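Local coordinates for protein N-deoxyribosyltransferase (Bacillus psychrosaccharolyticus, PDB 6EVS) that probably transfers the 2-deoxyribosyl group of a deoxynucleoside to another nucleobase, and serves as a biocatalyst for making modified nucleosides, at residues 2-7 and 65-71. Residue numbers count along the deposited sequence, not the author numbering.
Sequences AKIYLA and WADITFG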
ATOM      1  N   ALA A   2      -8.601  21.606   0.325  1.00 33.47           N
ATOM      2  CA  ALA A   2      -7.824  20.389   0.138  1.00 36.37           C
ATOM      3  C   ALA A   2      -6.376  20.725  -0.234  1.00 33.49           C
ATOM      4  O   ALA A   2      -6.114  21.796  -0.791  1.00 35.69           O
ATOM      5  CB  ALA A   2      -8.452  19.519  -0.945  1.00 28.87           C
ATOM      6  N   LYS A   3      -5.452  19.814   0.082  1.00 28.01           N
ATOM      7  CA  LYS A   3      -4.097  19.880  -0.445  1.00 29.41           C
ATOM      8  C   LYS A   3      -4.077  19.219  -1.820  1.00 30.87           C
ATOM      9  O   LYS A   3      -4.595  18.106  -1.993  1.00 23.96           O
ATOM     10  CB  LYS A   3      -3.104  19.187   0.495  1.00 30.23           C
ATOM     11  CG  LYS A   3      -3.202  19.634   1.952  1.00 31.70           C
ATOM     12  CD  LYS A   3      -2.194  18.884   2.835  1.00 37.59           C
ATOM     13  CE  LYS A   3      -2.809  17.687   3.546  1.00 39.13           C
ATOM     14  NZ  LYS A   3      -1.773  16.848   4.253  1.00 43.13           N
ATOM     15  N   ILE A   4      -3.496  19.905  -2.803  1.00 29.98           N
ATOM     16  CA  ILE A   4      -3.568  19.461  -4.189  1.00 22.41           C
ATOM     17  C   ILE A   4      -2.169  19.424  -4.781  1.00 30.16           C
ATOM     18  O   ILE A   4      -1.426  20.408  -4.685  1.00 30.53           O
ATOM     19  CB  ILE A   4      -4.476  20.372  -5.031  1.00 28.40           C
ATOM     20  CG1 ILE A   4      -5.926  20.336  -4.505  1.00 24.94           C
ATOM     21  CG2 ILE A   4      -4.385  19.967  -6.508  1.00 24.94           C
ATOM     22  CD1 ILE A   4      -6.893  21.229  -5.339  1.00 30.78           C
ATOM     23  N   TYR A   5      -1.809  18.290  -5.386  1.00 22.35           N
ATOM     24  CA  TYR A   5      -0.585  18.207  -6.172  1.00 24.68           C
ATOM     25  C   TYR A   5      -0.905  18.517  -7.626  1.00 26.40           C
ATOM     26  O   TYR A   5      -1.699  17.798  -8.241  1.00 24.78           O
ATOM     27  CB  TYR A   5       0.026  16.813  -6.064  1.00 27.07           C
ATOM     28  CG  TYR A   5       1.385  16.683  -6.730  1.00 27.02           C
ATOM     29  CD1 TYR A   5       2.566  16.897  -6.001  1.00 29.44           C
ATOM     30  CD2 TYR A   5       1.500  16.353  -8.083  1.00 25.59           C
ATOM     31  CE1 TYR A   5       3.832  16.788  -6.621  1.00 34.35           C
ATOM     32  CE2 TYR A   5       2.742  16.236  -8.693  1.00 29.30           C
ATOM     33  CZ  TYR A   5       3.902  16.464  -7.968  1.00 25.40           C
ATOM     34  OH  TYR A   5       5.119  16.310  -8.597  1.00 24.47           O
ATOM     35  N   LEU A   6      -0.245  19.532  -8.197  1.00 24.16           N
ATOM     36  CA  LEU A   6      -0.553  19.944  -9.579  1.00 23.52           C
ATOM     37  C   LEU A   6       0.405  19.212 -10.511  1.00 23.35           C
ATOM     38  O   LEU A   6       1.581  19.580 -10.624  1.00 26.09           O
ATOM     39  CB  LEU A   6      -0.448  21.456  -9.711  1.00 28.47           C
ATOM     40  CG  LEU A   6      -0.680  22.065 -11.087  1.00 30.10           C
ATOM     41  CD1 LEU A   6      -2.037  21.605 -11.627  1.00 26.78           C
ATOM     42  CD2 LEU A   6      -0.606  23.572 -10.960  1.00 32.54           C
ATOM     43  N   ALA A   7      -0.075  18.145 -11.153  1.00 22.49           N
ATOM     44  CA  ALA A   7       0.739  17.357 -12.081  1.00 23.94           C
ATOM     45  C   ALA A   7       0.583  17.903 -13.506  1.00 27.70           C
ATOM     46  O   ALA A   7      -0.467  17.737 -14.136  1.00 26.76           O
ATOM     47  CB  ALA A   7       0.353  15.879 -12.046  1.00 22.43           C
ATOM     48  N   TRP A  65       1.727  13.788   0.389  1.00 23.12           N
ATOM     49  CA  TRP A  65       1.149  14.801   1.275  1.00 28.00           C
ATOM     50  C   TRP A  65      -0.222  15.289   0.793  1.00 26.91           C
ATOM     51  O   TRP A  65      -1.060  15.692   1.610  1.00 24.81           O
ATOM     52  CB  TRP A  65       2.149  15.953   1.385  1.00 25.94           C
ATOM     53  CG  TRP A  65       1.668  17.362   1.692  1.00 31.12           C
ATOM     54  CD1 TRP A  65       1.676  17.985   2.917  1.00 33.71           C
ATOM     55  CD2 TRP A  65       1.179  18.341   0.747  1.00 36.95           C
ATOM     56  NE1 TRP A  65       1.220  19.281   2.790  1.00 35.27           N
ATOM     57  CE2 TRP A  65       0.903  19.523   1.474  1.00 43.38           C
ATOM     58  CE3 TRP A  65       0.963  18.335  -0.643  1.00 33.48           C
ATOM     59  CZ2 TRP A  65       0.390  20.685   0.860  1.00 45.12           C
ATOM     60  CZ3 TRP A  65       0.450  19.497  -1.257  1.00 34.37           C
ATOM     61  CH2 TRP A  65       0.166  20.649  -0.502  1.00 39.25           C
ATOM     62  N   ALA A  66      -0.459  15.264  -0.518  1.00 23.78           N
ATOM     63  CA  ALA A  66      -1.665  15.831  -1.109  1.00 26.85           C
ATOM     64  C   ALA A  66      -2.897  14.971  -0.810  1.00 28.99           C
ATOM     65  O   ALA A  66      -2.801  13.751  -0.665  1.00 26.07           O
ATOM     66  CB  ALA A  66      -1.503  15.934  -2.627  1.00 25.92           C
ATOM     67  N   ASP A  67      -4.066  15.633  -0.735  1.00 25.74           N
ATOM     68  CA  ASP A  67      -5.362  14.947  -0.728  1.00 28.38           C
ATOM     69  C   ASP A  67      -5.767  14.484  -2.118  1.00 28.07           C
ATOM     70  O   ASP A  67      -6.394  13.425  -2.275  1.00 25.27           O
ATOM     71  CB  ASP A  67      -6.449  15.876  -0.185  1.00 26.47           C
ATOM     72  CG  ASP A  67      -6.180  16.302   1.253  1.00 31.89           C
ATOM     73  OD1 ASP A  67      -6.258  17.533   1.539  1.00 33.13           O
ATOM     74  OD2 ASP A  67      -5.827  15.396   2.064  1.00 35.50           O
ATOM     75  N   ILE A  68      -5.425  15.284  -3.133  1.00 25.93           N
ATOM     76  CA  ILE A  68      -5.916  15.137  -4.497  1.00 24.67           C
ATOM     77  C   ILE A  68      -4.759  15.473  -5.432  1.00 27.10           C
ATOM     78  O   ILE A  68      -4.012  16.428  -5.183  1.00 26.17           O
ATOM     79  CB  ILE A  68      -7.081  16.104  -4.798  1.00 29.51           C
ATOM     80  CG1 ILE A  68      -8.304  15.811  -3.927  1.00 27.80           C
ATOM     81  CG2 ILE A  68      -7.415  16.137  -6.313  1.00 28.77           C
ATOM     82  CD1 ILE A  68      -9.240  17.002  -3.845  1.00 32.50           C
ATOM     83  N   THR A  69      -4.624  14.716  -6.509  1.00 24.27           N
ATOM     84  CA  THR A  69      -3.712  15.061  -7.587  1.00 25.08           C
ATOM     85  C   THR A  69      -4.508  15.616  -8.762  1.00 29.48           C
ATOM     86  O   THR A  69      -5.374  14.928  -9.322  1.00 23.43           O
ATOM     87  CB  THR A  69      -2.880  13.878  -8.051  1.00 21.55           C
ATOM     88  OG1 THR A  69      -1.992  13.487  -6.995  1.00 20.99           O
ATOM     89  CG2 THR A  69      -2.080  14.233  -9.395  1.00 26.34           C
ATOM     90  N   PHE A  70      -4.204  16.857  -9.151  1.00 24.55           N
ATOM     91  CA  PHE A  70      -4.888  17.544 -10.249  1.00 25.87           C
ATOM     92  C   PHE A  70      -3.928  17.598 -11.428  1.00 33.02           C
ATOM     93  O   PHE A  70      -2.876  18.233 -11.337  1.00 28.98           O
ATOM     94  CB  PHE A  70      -5.313  18.948  -9.813  1.00 27.26           C
ATOM     95  CG  PHE A  70      -6.214  19.655 -10.801  1.00 30.49           C
ATOM     96  CD1 PHE A  70      -7.575  19.785 -10.555  1.00 36.70           C
ATOM     97  CD2 PHE A  70      -5.691  20.205 -11.969  1.00 33.44           C
ATOM     98  CE1 PHE A  70      -8.403  20.427 -11.468  1.00 42.19           C
ATOM     99  CE2 PHE A  70      -6.520  20.850 -12.880  1.00 37.55           C
ATOM    100  CZ  PHE A  70      -7.873  20.963 -12.622  1.00 41.01           C
ATOM    101  N   GLY A  71      -4.280  16.929 -12.522  1.00 29.94           N
ATOM    102  CA  GLY A  71      -3.392  16.785 -13.663  1.00 28.97           C
ATOM    103  C   GLY A  71      -3.863  17.636 -14.827  1.00 29.64           C
ATOM    104  O   GLY A  71      -5.057  17.927 -14.955  1.00 31.49           O
TER
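Two neighbouring parallel strands, 3-7 and 68-71, pair at the centre of the five-stranded parallel sheet of this nucleoside 2-deoxyribosyltransferase, a sheet whose strand order 2-1-3-4-5 is that of flavodoxin-like folds. Their axes come within 4.6 Å and cross at -30°. The bonding is the staggered ladder of parallel strands: Tyr5 N donates to Ile68 O (2.9 Å), Phe70 N to Tyr5 O (2.8 Å) and Ala7 N to Phe70 O (2.8 Å). CA-H...O contacts supplement it, the shortest from Gly71 CA to Ala7 O at 3.1 Å.

Next to the point where the chain leaves helix 49-65, Lys3 on the other strand forms the first bonds of the pair. Lys3 O accepts from both Asp67 N (2.8 Å) and Ile68 N (3.2 Å), while Lys3 N donates to Asp67 OD1 (2.8 Å), so Asp67 engages the peptide edge through backbone and carboxylate together. The lysine side chain runs across the indole of Trp65: its CD lies 3.7 Å from the centroid of the five-membered ring in a CH-pi contact, and its NZ makes a cation-pi interaction with the same ring and a hydrogen bond to Trp65 O (3.0 Å). Trp65 also packs on Leu132 of the second subunit.

One face of the sheet carries Ile4, Leu6, Ile68 and Phe70, with Ile4 CG2 3.6 Å from Phe70 CB; Leu6 and Phe70 meet helix 13-28. On the other, Tyr5 and Thr69 lie against helix 49-65 and hydrogen-bond to Glu85 and Ser89 of helix 80-91. Regular backbone pairing thus joins two buried strands with one apolar face and one where hydroxyls find polar partners, while charged and aromatic groups secure their N-terminal end.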